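Long-range contacts in thiol transferase (Phanerochaete chrysosporium, PDB 4F0B), which is a Ure2p-type glutathione transferase that binds oxidized glutathione and probably catalyses glutathione-dependent thiol transfer: residues Glu39-Ser44 against Val53-Lys58; Tyr12-Pro17 against Met43-Ala48; Arg70-Thr75 against Phe82-Ile87. One frame throughout, in Å; residues are numbered along the deposited sequence.

In the fold
All three interactions hold parts of the thioredoxin-like domain around one bound oxidized glutathione, but at different depths. Interaction 1, at strand 38-42, one edge of the sheet, is partly buried; it ties a loop without helix or strand to the end of that strand by backbone bonds and a water. Interaction 2 is buried and shares Met43 and Ser44 with it; it joins strand 9-13 to the same strand end through one backbone bond and apolar side-chain contacts. Interaction 3 is buried and lies nearest the chain's centre. Its two segments pack through apolar groups, with no direct hydrogen bond between them, while Arg70, Ile71, Glu83 and Thr84 give polar groups to the ligand.

Interaction 1: residues Glu39-Ser44 against Val53-Lys58; sequences ETVKMS and VHNQVK. With GDS (oxidized glutathione disulfide), chain C.
The flat side-chain amide of Asn55 has CG1 of Val41 over one face: CG1 lies 3.7 Å from ND2 of Asn55 and only slightly farther from CG and OD1. CG1 is put there by standing anti to the backbone N of Val41 (chi1 177°), and the two side chains meet at about a right angle. The polar atoms of the amide look elsewhere: ND2 gives a hydrogen to a water that in turn donates to Lys42 O, and OD1 takes a weak bond from His54 ND1. Methionine suits position 43 because its unbranched chain can bend at chi2 and chi3. SD thus rests 3.8 Å from CB of Asn55, and CE of Met43 reaches 3.6 Å from O of Gln56.

The backbones are bridged once. Ser44 N donates to Asn55 O at 2.8 Å, and Val57 N returns a bond of 3.1 Å to Ser44 O. Asn55 is the centre of an inverse gamma turn, consistent with a sharp bend here. Gln56 OE1 then holds Lys58 N at 2.8 Å. This bond is likely to help hold the chain where Val57 CG2 and Lys58 CE meet OE3 of the glutathione disulfide. Lys58 NZ bonds to Gly69 O, and its charge would probably also favour the glycyl carboxylate nearby. The chemistry implies a loop set mainly by main-chain bonds, leaving the side chains of Val57 and Lys58 to border the ligand.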
loop_
_atom_site.group_PDB
_atom_site.type_symbol
_atom_site.label_atom_id
_atom_site.label_comp_id
_atom_site.label_asym_id
_atom_site.label_seq_id
_atom_site.Cartn_x
_atom_site.Cartn_y
_atom_site.Cartn_z
ATOM N N GLU A 39 -11.464 -20.199 10.512
ATOM C CA GLU A 39 -10.408 -21.190 10.572
ATOM C C GLU A 39 -9.105 -20.480 10.343
ATOM O O GLU A 39 -9.022 -19.533 9.526
ATOM C CB GLU A 39 -10.575 -22.248 9.447
ATOM C CG GLU A 39 -9.357 -23.217 9.255
ATOM C CD GLU A 39 -9.515 -24.249 8.123
ATOM O OE1 GLU A 39 -10.480 -24.150 7.324
ATOM O OE2 GLU A 39 -8.673 -25.192 8.026
ATOM N N THR A 40 -8.066 -20.954 11.021
ATOM C CA THR A 40 -6.713 -20.509 10.764
ATOM C C THR A 40 -5.891 -21.628 10.135
ATOM O O THR A 40 -5.883 -22.751 10.621
ATOM C CB THR A 40 -6.042 -20.120 12.064
ATOM O OG1 THR A 40 -6.757 -19.016 12.632
ATOM C CG2 THR A 40 -4.566 -19.694 11.813
ATOM N N VAL A 41 -5.257 -21.324 9.007
ATOM C CA VAL A 41 -4.321 -22.238 8.337
ATOM C C VAL A 41 -2.966 -21.596 8.485
ATOM O O VAL A 41 -2.696 -20.552 7.883
ATOM C CB VAL A 41 -4.664 -22.435 6.859
ATOM C CG1 VAL A 41 -3.617 -23.332 6.189
ATOM C CG2 VAL A 41 -6.052 -23.043 6.724
ATOM N N LYS A 42 -2.100 -22.229 9.264
ATOM C CA LYS A 42 -0.765 -21.726 9.491
ATOM C C LYS A 42 0.175 -22.148 8.326
ATOM O O LYS A 42 0.361 -23.323 8.041
ATOM C CB LYS A 42 -0.261 -22.204 10.858
ATOM C CG LYS A 42 1.011 -21.503 11.296
ATOM C CD LYS A 42 1.462 -22.018 12.654
ATOM C CE LYS A 42 2.665 -21.240 13.156
ATOM N NZ LYS A 42 3.248 -21.908 14.363
ATOM N N MET A 43 0.746 -21.164 7.650
ATOM C CA MET A 43 1.520 -21.384 6.436
ATOM C C MET A 43 2.989 -21.181 6.707
ATOM O O MET A 43 3.374 -20.211 7.380
ATOM C CB MET A 43 1.087 -20.403 5.319
ATOM C CG MET A 43 -0.379 -20.533 4.976
ATOM S SD MET A 43 -0.704 -21.960 3.921
ATOM C CE MET A 43 0.062 -21.423 2.401
ATOM N N SER A 44 3.818 -22.065 6.170
ATOM C CA SER A 44 5.250 -21.793 6.141
ATOM C C SER A 44 5.574 -20.676 5.178
ATOM O O SER A 44 5.108 -20.676 4.037
ATOM C CB SER A 44 6.019 -23.043 5.736
ATOM O OG SER A 44 7.345 -22.633 5.391
ATOM N N VAL A 53 6.477 -28.947 2.018
ATOM C CA VAL A 53 5.360 -28.788 2.973
ATOM C C VAL A 53 4.138 -28.369 2.132
ATOM O O VAL A 53 4.272 -27.526 1.240
ATOM C CB VAL A 53 5.708 -27.640 4.010
ATOM C CG1 VAL A 53 4.538 -27.342 4.930
ATOM C CG2 VAL A 53 6.992 -27.963 4.827
ATOM N N HIS A 54 2.956 -28.952 2.377
ATOM C CA HIS A 54 1.757 -28.547 1.632
ATOM C C HIS A 54 1.363 -27.082 1.962
ATOM O O HIS A 54 1.108 -26.274 1.074
ATOM C CB HIS A 54 0.562 -29.495 1.929
ATOM C CG HIS A 54 -0.716 -29.063 1.277
ATOM N ND1 HIS A 54 -1.730 -28.437 1.973
ATOM C CD2 HIS A 54 -1.156 -29.177 -0.005
ATOM C CE1 HIS A 54 -2.721 -28.156 1.144
ATOM N NE2 HIS A 54 -2.405 -28.622 -0.055
ATOM N N ASN A 55 1.331 -26.764 3.258
ATOM C CA ASN A 55 0.971 -25.411 3.704
ATOM C C ASN A 55 2.213 -24.511 3.654
ATOM O O ASN A 55 2.869 -24.264 4.667
ATOM C CB ASN A 55 0.346 -25.445 5.101
ATOM C CG ASN A 55 -1.056 -26.056 5.109
ATOM O OD1 ASN A 55 -1.703 -26.162 4.066
ATOM N ND2 ASN A 55 -1.547 -26.420 6.297
ATOM N N GLN A 56 2.520 -24.045 2.452
ATOM C CA GLN A 56 3.714 -23.264 2.173
ATOM C C GLN A 56 3.316 -22.236 1.111
ATOM O O GLN A 56 2.594 -22.565 0.166
ATOM C CB GLN A 56 4.846 -24.180 1.694
ATOM C CG GLN A 56 6.258 -23.596 1.923
ATOM C CD GLN A 56 6.616 -22.481 0.960
ATOM O OE1 GLN A 56 6.235 -22.504 -0.212
ATOM N NE2 GLN A 56 7.371 -21.506 1.443
ATOM N N VAL A 57 3.781 -21.005 1.263
ATOM C CA VAL A 57 3.235 -19.901 0.470
ATOM C C VAL A 57 3.465 -19.934 -1.024
ATOM O O VAL A 57 2.738 -19.253 -1.744
ATOM C CB VAL A 57 3.681 -18.516 1.001
ATOM C CG1 VAL A 57 3.101 -18.285 2.409
ATOM C CG2 VAL A 57 5.193 -18.396 0.990
ATOM N N LYS A 58 4.434 -20.737 -1.500
ATOM C CA LYS A 58 4.682 -20.822 -2.941
ATOM C C LYS A 58 3.991 -22.019 -3.592
ATOM O O LYS A 58 4.147 -22.252 -4.799
ATOM C CB LYS A 58 6.184 -20.877 -3.224
ATOM C CG LYS A 58 6.980 -19.666 -2.667
ATOM C CD LYS A 58 6.302 -18.337 -3.040
ATOM C CE LYS A 58 7.137 -17.144 -2.535
ATOM N NZ LYS A 58 6.430 -15.847 -2.803
HETATM N N1 GDS C . 2.121 -6.408 1.073
HETATM C CA1 GDS C . 1.819 -7.748 1.669
HETATM C C1 GDS C . 0.667 -7.564 2.693
HETATM O OE1 GDS C . 0.536 -6.453 3.251
HETATM O OE2 GDS C . -0.083 -8.540 2.890
HETATM C CB1 GDS C . 3.060 -8.267 2.413
HETATM C CG1 GDS C . 2.857 -9.694 2.953
HETATM C CD1 GDS C . 4.199 -10.266 3.386
HETATM O O1 GDS C . 5.267 -9.667 3.350
HETATM N N2 GDS C . 4.156 -11.584 3.775
HETATM C CA2 GDS C . 5.342 -12.315 4.242
HETATM C C2 GDS C . 5.457 -13.615 3.479
HETATM O O2 GDS C . 4.450 -14.328 3.235
HETATM C CB2 GDS C . 5.280 -12.666 5.726
HETATM S SG2 GDS C . 5.020 -11.269 6.823
HETATM N N3 GDS C . 6.714 -13.938 3.117
HETATM C CA3 GDS C . 6.955 -15.196 2.405
HETATM C C3 GDS C . 7.772 -15.018 1.178
HETATM O OE3 GDS C . 7.977 -16.049 0.506
HETATM O OE4 GDS C . 8.185 -13.866 0.875
HETATM N N4 GDS C . 7.043 -7.581 4.253
HETATM C CA4 GDS C . 7.098 -6.252 3.666
HETATM C C4 GDS C . 5.727 -5.498 3.670
HETATM O OE5 GDS C . 4.846 -5.811 4.498
HETATM O OE6 GDS C . 5.613 -4.603 2.815
HETATM C C5 GDS C . 8.109 -8.062 4.899
HETATM O O5 GDS C . 9.169 -7.404 5.026
HETATM C CA5 GDS C . 7.992 -9.466 5.467
HETATM N N5 GDS C . 9.280 -10.182 5.297
HETATM C CB5 GDS C . 7.590 -9.299 6.949
HETATM S SG5 GDS C . 7.168 -10.876 7.680
HETATM C CA6 GDS C . 10.874 -12.016 1.848
HETATM C C6 GDS C . 12.030 -11.011 1.670
HETATM O OE7 GDS C . 11.800 -9.799 1.877
HETATM O OE8 GDS C . 13.126 -11.477 1.266
HETATM N N6 GDS C . 10.951 -12.985 0.757
HETATM C CB6 GDS C . 10.992 -12.748 3.223
HETATM C CG6 GDS C . 10.783 -11.881 4.500
HETATM C CD6 GDS C . 9.386 -11.333 4.558
HETATM O O6 GDS C . 8.413 -11.804 3.990
HETATM O O HOH W 1 -0.169 -25.845 8.882
#

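Interaction 2: residues Tyr12-Pro17 against Met43-Ala48; sequences YTAPTP and MSIRDA. With GDS (oxidized glutathione disulfide), chain C.
Thr13 and Met43 continue the parallel pairing of strands 9-13 and 38-42, the two strands of the beta-alpha-beta crossover, through helix 20-33, that opens the thioredoxin fold of glutathione transferases. Met43 N donates to Thr13 O at 2.8 Å in a nearly straight bond (169°), just where both chains leave the sheet for the glutathione site. On one side of this bond the Tyr12 ring and the Met43 side chain cross obliquely. The sulphur SD lies at the ring's edge, near its plane, 4.2 Å from CD1 of Tyr12, so the polarisable thioether meets aromatic hydrogens and not the pi cloud.

Beyond the bond the contact is carried by aliphatic groups. Ala14 offers only a methyl, and that CB fits 3.6 Å from Met43 O and 4.0 Å from CG2 of Ile45. Ile45 branches at CB, which lets one side chain serve two neighbours: CG2 faces Ala14 and the ligand atom O2, while CD1 meets CG2 of Thr16 tip to tip at 3.9 Å. Next to it, Ser44 OG accepts from Arg46 N, forming an ST turn that carries the chain round Ile45, and it also bonds to Asp49.

Thr16 has an apolar branch for Ile45 and a polar one for the site. Its OG1 stands between the backbone N and the carbonyl carbon (chi1 58°), bonds with Gly19 N, and lies 3.3 Å from the disulfide sulphur SG2 of the ligand.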
loop_
_atom_site.group_PDB
_atom_site.type_symbol
_atom_site.label_atom_id
_atom_site.label_comp_id
_atom_site.label_asym_id
_atom_site.label_seq_id
_atom_site.Cartn_x
_atom_site.Cartn_y
_atom_site.Cartn_z
ATOM N N TYR A 12 -5.335 -17.589 6.099
ATOM C CA TYR A 12 -4.053 -18.211 5.816
ATOM C C TYR A 12 -2.981 -17.258 6.313
ATOM O O TYR A 12 -2.875 -16.120 5.808
ATOM C CB TYR A 12 -3.909 -18.428 4.302
ATOM C CG TYR A 12 -4.936 -19.386 3.747
ATOM C CD1 TYR A 12 -4.684 -20.763 3.694
ATOM C CD2 TYR A 12 -6.182 -18.926 3.291
ATOM C CE1 TYR A 12 -5.627 -21.661 3.200
ATOM C CE2 TYR A 12 -7.147 -19.828 2.806
ATOM C CZ TYR A 12 -6.845 -21.187 2.758
ATOM O OH TYR A 12 -7.740 -22.102 2.296
ATOM N N THR A 13 -2.217 -17.692 7.317
ATOM C CA THR A 13 -1.380 -16.732 8.014
ATOM C C THR A 13 -0.130 -17.356 8.618
ATOM O O THR A 13 0.122 -18.559 8.483
ATOM C CB THR A 13 -2.233 -16.015 9.074
ATOM O OG1 THR A 13 -1.552 -14.818 9.450
ATOM C CG2 THR A 13 -2.492 -16.892 10.292
ATOM N N ALA A 14 0.651 -16.501 9.296
ATOM C CA ALA A 14 1.841 -16.904 10.049
ATOM C C ALA A 14 2.051 -15.830 11.099
ATOM O O ALA A 14 1.537 -14.715 10.951
ATOM C CB ALA A 14 3.070 -17.028 9.120
ATOM N N PRO A 15 2.779 -16.144 12.159
ATOM C CA PRO A 15 2.929 -15.178 13.265
ATOM C C PRO A 15 3.967 -14.124 12.943
ATOM O O PRO A 15 5.138 -14.284 13.288
ATOM C CB PRO A 15 3.360 -16.047 14.455
ATOM C CG PRO A 15 4.075 -17.241 13.788
ATOM C CD PRO A 15 3.285 -17.490 12.499
ATOM N N THR A 16 3.508 -13.066 12.303
ATOM C CA THR A 16 4.391 -12.039 11.719
ATOM C C THR A 16 3.640 -10.702 11.767
ATOM O O THR A 16 2.412 -10.666 11.966
ATOM C CB THR A 16 4.680 -12.307 10.215
ATOM O OG1 THR A 16 3.432 -12.356 9.514
ATOM C CG2 THR A 16 5.350 -13.650 9.969
ATOM N N PRO A 17 4.344 -9.579 11.568
ATOM C CA PRO A 17 3.687 -8.262 11.616
ATOM C C PRO A 17 2.549 -8.081 10.622
ATOM O O PRO A 17 1.628 -7.279 10.868
ATOM C CB PRO A 17 4.846 -7.264 11.309
ATOM C CG PRO A 17 5.937 -8.144 10.679
ATOM C CD PRO A 17 5.812 -9.462 11.386
ATOM N N MET A 43 0.746 -21.164 7.650
ATOM C CA MET A 43 1.520 -21.384 6.436
ATOM C C MET A 43 2.989 -21.181 6.707
ATOM O O MET A 43 3.374 -20.211 7.380
ATOM C CB MET A 43 1.087 -20.403 5.319
ATOM C CG MET A 43 -0.379 -20.533 4.976
ATOM S SD MET A 43 -0.704 -21.960 3.921
ATOM C CE MET A 43 0.062 -21.423 2.401
ATOM N N SER A 44 3.818 -22.065 6.170
ATOM C CA SER A 44 5.250 -21.793 6.141
ATOM C C SER A 44 5.574 -20.676 5.178
ATOM O O SER A 44 5.108 -20.676 4.037
ATOM C CB SER A 44 6.019 -23.043 5.736
ATOM O OG SER A 44 7.345 -22.633 5.391
ATOM N N ILE A 45 6.361 -19.723 5.661
ATOM C CA ILE A 45 6.838 -18.609 4.835
ATOM C C ILE A 45 8.321 -18.774 4.551
ATOM O O ILE A 45 8.971 -17.825 4.113
ATOM C CB ILE A 45 6.602 -17.228 5.512
ATOM C CG1 ILE A 45 7.346 -17.174 6.837
ATOM C CG2 ILE A 45 5.104 -17.022 5.686
ATOM C CD1 ILE A 45 7.430 -15.761 7.442
ATOM N N ARG A 46 8.862 -19.973 4.790
ATOM C CA ARG A 46 10.303 -20.193 4.610
ATOM C C ARG A 46 10.628 -20.758 3.235
ATOM O O ARG A 46 10.037 -21.771 2.808
ATOM C CB ARG A 46 10.821 -21.187 5.654
ATOM C CG ARG A 46 10.433 -20.846 7.067
ATOM C CD ARG A 46 11.259 -21.621 8.034
ATOM N NE ARG A 46 11.322 -23.040 7.707
ATOM C CZ ARG A 46 12.305 -23.836 8.121
ATOM N NH1 ARG A 46 12.321 -25.115 7.773
ATOM N NH2 ARG A 46 13.308 -23.331 8.839
ATOM N N ASP A 47 11.580 -20.135 2.546
ATOM C CA ASP A 47 12.055 -20.669 1.275
ATOM C C ASP A 47 12.583 -22.119 1.399
ATOM O O ASP A 47 12.474 -22.898 0.457
ATOM C CB ASP A 47 13.151 -19.761 0.673
ATOM C CG ASP A 47 12.626 -18.399 0.246
ATOM O OD1 ASP A 47 11.398 -18.212 0.131
ATOM O OD2 ASP A 47 13.456 -17.481 -0.013
ATOM N N ALA A 48 13.165 -22.478 2.543
ATOM C CA ALA A 48 13.702 -23.823 2.734
ATOM C C ALA A 48 12.603 -24.882 2.659
ATOM O O ALA A 48 12.896 -26.052 2.423
ATOM C CB ALA A 48 14.399 -23.923 4.061
HETATM N N1 GDS C . 2.121 -6.408 1.073
HETATM C CA1 GDS C . 1.819 -7.748 1.669
HETATM C C1 GDS C . 0.667 -7.564 2.693
HETATM O OE1 GDS C . 0.536 -6.453 3.251
HETATM O OE2 GDS C . -0.083 -8.540 2.890
HETATM C CB1 GDS C . 3.060 -8.267 2.413
HETATM C CG1 GDS C . 2.857 -9.694 2.953
HETATM C CD1 GDS C . 4.199 -10.266 3.386
HETATM O O1 GDS C . 5.267 -9.667 3.350
HETATM N N2 GDS C . 4.156 -11.584 3.775
HETATM C CA2 GDS C . 5.342 -12.315 4.242
HETATM C C2 GDS C . 5.457 -13.615 3.479
HETATM O O2 GDS C . 4.450 -14.328 3.235
HETATM C CB2 GDS C . 5.280 -12.666 5.726
HETATM S SG2 GDS C . 5.020 -11.269 6.823
HETATM N N3 GDS C . 6.714 -13.938 3.117
HETATM C CA3 GDS C . 6.955 -15.196 2.405
HETATM C C3 GDS C . 7.772 -15.018 1.178
HETATM O OE3 GDS C . 7.977 -16.049 0.506
HETATM O OE4 GDS C . 8.185 -13.866 0.875
HETATM N N4 GDS C . 7.043 -7.581 4.253
HETATM C CA4 GDS C . 7.098 -6.252 3.666
HETATM C C4 GDS C . 5.727 -5.498 3.670
HETATM O OE5 GDS C . 4.846 -5.811 4.498
HETATM O OE6 GDS C . 5.613 -4.603 2.815
HETATM C C5 GDS C . 8.109 -8.062 4.899
HETATM O O5 GDS C . 9.169 -7.404 5.026
HETATM C CA5 GDS C . 7.992 -9.466 5.467
HETATM N N5 GDS C . 9.280 -10.182 5.297
HETATM C CB5 GDS C . 7.590 -9.299 6.949
HETATM S SG5 GDS C . 7.168 -10.876 7.680
HETATM C CA6 GDS C . 10.874 -12.016 1.848
HETATM C C6 GDS C . 12.030 -11.011 1.670
HETATM O OE7 GDS C . 11.800 -9.799 1.877
HETATM O OE8 GDS C . 13.126 -11.477 1.266
HETATM N N6 GDS C . 10.951 -12.985 0.757
HETATM C CB6 GDS C . 10.992 -12.748 3.223
HETATM C CG6 GDS C . 10.783 -11.881 4.500
HETATM C CD6 GDS C . 9.386 -11.333 4.558
HETATM O O6 GDS C . 8.413 -11.804 3.990
#

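Interaction 3: residues Arg70-Thr75 against Phe82-Ile87; sequences RIPAIT and FETSAI. With GDS (oxidized glutathione disulfide), chain C.
Pro72 meets Thr84 and Ile87 through CB, CG and CD, and the cis peptide bond before it marks the cis-proline loop of the thioredoxin fold. From CB, 4.2 Å from CD1 of Ile87, the ring passes to CG, which touches both CD1 of Ile87 and CG2 of Thr84, and ends at CD, 3.5 Å from CG2 of Thr84 and also near the ligand carboxylate atom OE2. Farther along, the side chains of Ile74 and Ile87 slide past each other in opposite directions. Branched aliphatic groups suit this core, where strand 73-76 packs on helix 84-95.

With no direct hydrogen bond between the segments, a water joins them: it donates to Pro72 O and to OE2 of the ligand and accepts from Glu83 N. Next to the cis bond, Ile71 N and O pair with the ligand's O2 and N2. Glu83 OE1 takes the ligand ammonium N1 at 2.7 Å. Thr84, which opens the SNAIL/TRAIL-like sequence of this family, donates from N to ligand OE2 (2.8 Å, 169°) and from OG1 to ligand OE1.

Arg70 packs its CB and CD against the ligand's O2, N2 and CD1, its chain extended from CG to NE. NH2 forms a salt bridge with Glu154 of the second subunit. An alanine here would probably leave the ligand carbonyl O1 without the NH1 donor and Glu154 of the second subunit without its charged mate. The bond concerned runs from NH1 of Arg70 to O1 of the ligand, 3.1 Å long and bent to 139° at the hydrogen.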
loop_
_atom_site.group_PDB
_atom_site.type_symbol
_atom_site.label_atom_id
_atom_site.label_comp_id
_atom_site.label_asym_id
_atom_site.label_seq_id
_atom_site.Cartn_x
_atom_site.Cartn_y
_atom_site.Cartn_z
ATOM N N ARG A 70 2.254 -15.028 -0.711
ATOM C CA ARG A 70 2.632 -14.497 0.610
ATOM C C ARG A 70 1.391 -14.533 1.508
ATOM O O ARG A 70 0.250 -14.581 1.018
ATOM C CB ARG A 70 3.115 -13.042 0.519
ATOM C CG ARG A 70 4.477 -12.909 -0.159
ATOM C CD ARG A 70 5.198 -11.629 0.326
ATOM N NE ARG A 70 6.438 -11.443 -0.366
ATOM C CZ ARG A 70 7.223 -10.402 -0.179
ATOM N NH1 ARG A 70 6.865 -9.468 0.692
ATOM N NH2 ARG A 70 8.348 -10.294 -0.897
ATOM N N ILE A 71 1.621 -14.587 2.820
ATOM C CA ILE A 71 0.514 -14.416 3.772
ATOM C C ILE A 71 0.448 -12.951 4.236
ATOM O O ILE A 71 1.413 -12.194 4.124
ATOM C CB ILE A 71 0.604 -15.384 4.993
ATOM C CG1 ILE A 71 1.901 -15.239 5.786
ATOM C CG2 ILE A 71 0.425 -16.829 4.558
ATOM C CD1 ILE A 71 1.879 -14.074 6.805
ATOM N N PRO A 72 -0.688 -12.521 4.759
ATOM C CA PRO A 72 -1.939 -13.279 4.915
ATOM C C PRO A 72 -2.816 -13.208 3.691
ATOM O O PRO A 72 -2.661 -12.372 2.787
ATOM C CB PRO A 72 -2.626 -12.568 6.102
ATOM C CG PRO A 72 -2.192 -11.092 5.908
ATOM C CD PRO A 72 -0.750 -11.177 5.387
ATOM N N ALA A 73 -3.764 -14.133 3.675
ATOM C CA ALA A 73 -4.869 -14.087 2.734
ATOM C C ALA A 73 -6.068 -14.671 3.437
ATOM O O ALA A 73 -5.940 -15.449 4.387
ATOM C CB ALA A 73 -4.561 -14.879 1.442
ATOM N N ILE A 74 -7.262 -14.333 2.951
ATOM C CA ILE A 74 -8.459 -15.007 3.417
ATOM C C ILE A 74 -9.295 -15.528 2.286
ATOM O O ILE A 74 -9.155 -15.104 1.141
ATOM C CB ILE A 74 -9.368 -14.114 4.266
ATOM C CG1 ILE A 74 -9.884 -12.907 3.452
ATOM C CG2 ILE A 74 -8.666 -13.674 5.558
ATOM C CD1 ILE A 74 -11.058 -12.160 4.129
ATOM N N THR A 75 -10.146 -16.502 2.601
ATOM C CA THR A 75 -11.319 -16.744 1.751
ATOM C C THR A 75 -12.554 -16.508 2.563
ATOM O O THR A 75 -12.595 -16.798 3.750
ATOM C CB THR A 75 -11.333 -18.136 1.130
ATOM O OG1 THR A 75 -11.302 -19.132 2.165
ATOM C CG2 THR A 75 -10.135 -18.297 0.194
ATOM N N PHE A 82 -6.314 -11.031 -0.828
ATOM C CA PHE A 82 -4.915 -10.957 -0.384
ATOM C C PHE A 82 -4.538 -9.490 -0.170
ATOM O O PHE A 82 -5.313 -8.579 -0.557
ATOM C CB PHE A 82 -3.937 -11.725 -1.333
ATOM C CG PHE A 82 -3.718 -11.067 -2.683
ATOM C CD1 PHE A 82 -4.677 -11.138 -3.676
ATOM C CD2 PHE A 82 -2.515 -10.429 -2.966
ATOM C CE1 PHE A 82 -4.470 -10.524 -4.925
ATOM C CE2 PHE A 82 -2.302 -9.821 -4.219
ATOM C CZ PHE A 82 -3.274 -9.877 -5.184
ATOM N N GLU A 83 -3.382 -9.292 0.478
ATOM C CA GLU A 83 -2.821 -8.001 0.953
ATOM C C GLU A 83 -3.489 -7.562 2.255
ATOM O O GLU A 83 -4.698 -7.274 2.287
ATOM C CB GLU A 83 -2.934 -6.876 -0.097
ATOM C CG GLU A 83 -2.141 -7.153 -1.371
ATOM C CD GLU A 83 -0.632 -7.061 -1.174
ATOM O OE1 GLU A 83 -0.182 -6.217 -0.354
ATOM O OE2 GLU A 83 0.109 -7.834 -1.809
ATOM N N THR A 84 -2.689 -7.535 3.328
ATOM C CA THR A 84 -3.174 -7.144 4.668
ATOM C C THR A 84 -4.263 -6.067 4.635
ATOM O O THR A 84 -5.377 -6.304 5.125
ATOM C CB THR A 84 -2.020 -6.587 5.559
ATOM O OG1 THR A 84 -1.296 -5.593 4.821
ATOM C CG2 THR A 84 -1.102 -7.712 6.006
ATOM N N SER A 85 -3.940 -4.886 4.106
ATOM C CA SER A 85 -4.846 -3.741 4.198
ATOM C C SER A 85 -6.132 -3.970 3.451
ATOM O O SER A 85 -7.227 -3.563 3.922
ATOM C CB SER A 85 -4.146 -2.497 3.676
ATOM O OG SER A 85 -2.965 -2.293 4.456
ATOM N N ALA A 86 -6.059 -4.690 2.310
ATOM C CA ALA A 86 -7.261 -5.001 1.522
ATOM C C ALA A 86 -8.152 -5.988 2.295
ATOM O O ALA A 86 -9.399 -5.918 2.236
ATOM C CB ALA A 86 -6.881 -5.588 0.137
ATOM N N ILE A 87 -7.528 -6.921 3.015
ATOM C CA ILE A 87 -8.263 -7.877 3.862
ATOM C C ILE A 87 -9.004 -7.130 4.989
ATOM O O ILE A 87 -10.195 -7.387 5.237
ATOM C CB ILE A 87 -7.316 -8.906 4.459
ATOM C CG1 ILE A 87 -6.705 -9.775 3.334
ATOM C CG2 ILE A 87 -8.066 -9.785 5.478
ATOM C CD1 ILE A 87 -5.472 -10.575 3.761
HETATM N N1 GDS C . 2.121 -6.408 1.073
HETATM C CA1 GDS C . 1.819 -7.748 1.669
HETATM C C1 GDS C . 0.667 -7.564 2.693
HETATM O OE1 GDS C . 0.536 -6.453 3.251
HETATM O OE2 GDS C . -0.083 -8.540 2.890
HETATM C CB1 GDS C . 3.060 -8.267 2.413
HETATM C CG1 GDS C . 2.857 -9.694 2.953
HETATM C CD1 GDS C . 4.199 -10.266 3.386
HETATM O O1 GDS C . 5.267 -9.667 3.350
HETATM N N2 GDS C . 4.156 -11.584 3.775
HETATM C CA2 GDS C . 5.342 -12.315 4.242
HETATM C C2 GDS C . 5.457 -13.615 3.479
HETATM O O2 GDS C . 4.450 -14.328 3.235
HETATM C CB2 GDS C . 5.280 -12.666 5.726
HETATM S SG2 GDS C . 5.020 -11.269 6.823
HETATM N N3 GDS C . 6.714 -13.938 3.117
HETATM C CA3 GDS C . 6.955 -15.196 2.405
HETATM C C3 GDS C . 7.772 -15.018 1.178
HETATM O OE3 GDS C . 7.977 -16.049 0.506
HETATM O OE4 GDS C . 8.185 -13.866 0.875
HETATM N N4 GDS C . 7.043 -7.581 4.253
HETATM C CA4 GDS C . 7.098 -6.252 3.666
HETATM C C4 GDS C . 5.727 -5.498 3.670
HETATM O OE5 GDS C . 4.846 -5.811 4.498
HETATM O OE6 GDS C . 5.613 -4.603 2.815
HETATM C C5 GDS C . 8.109 -8.062 4.899
HETATM O O5 GDS C . 9.169 -7.404 5.026
HETATM C CA5 GDS C . 7.992 -9.466 5.467
HETATM N N5 GDS C . 9.280 -10.182 5.297
HETATM C CB5 GDS C . 7.590 -9.299 6.949
HETATM S SG5 GDS C . 7.168 -10.876 7.680
HETATM C CA6 GDS C . 10.874 -12.016 1.848
HETATM C C6 GDS C . 12.030 -11.011 1.670
HETATM O OE7 GDS C . 11.800 -9.799 1.877
HETATM O OE8 GDS C . 13.126 -11.477 1.266
HETATM N N6 GDS C . 10.951 -12.985 0.757
HETATM C CB6 GDS C . 10.992 -12.748 3.223
HETATM C CG6 GDS C . 10.783 -11.881 4.500
HETATM C CD6 GDS C . 9.386 -11.333 4.558
HETATM O O6 GDS C . 8.413 -11.804 3.990
HETATM O O HOH W 2 -0.897 -10.735 1.378
#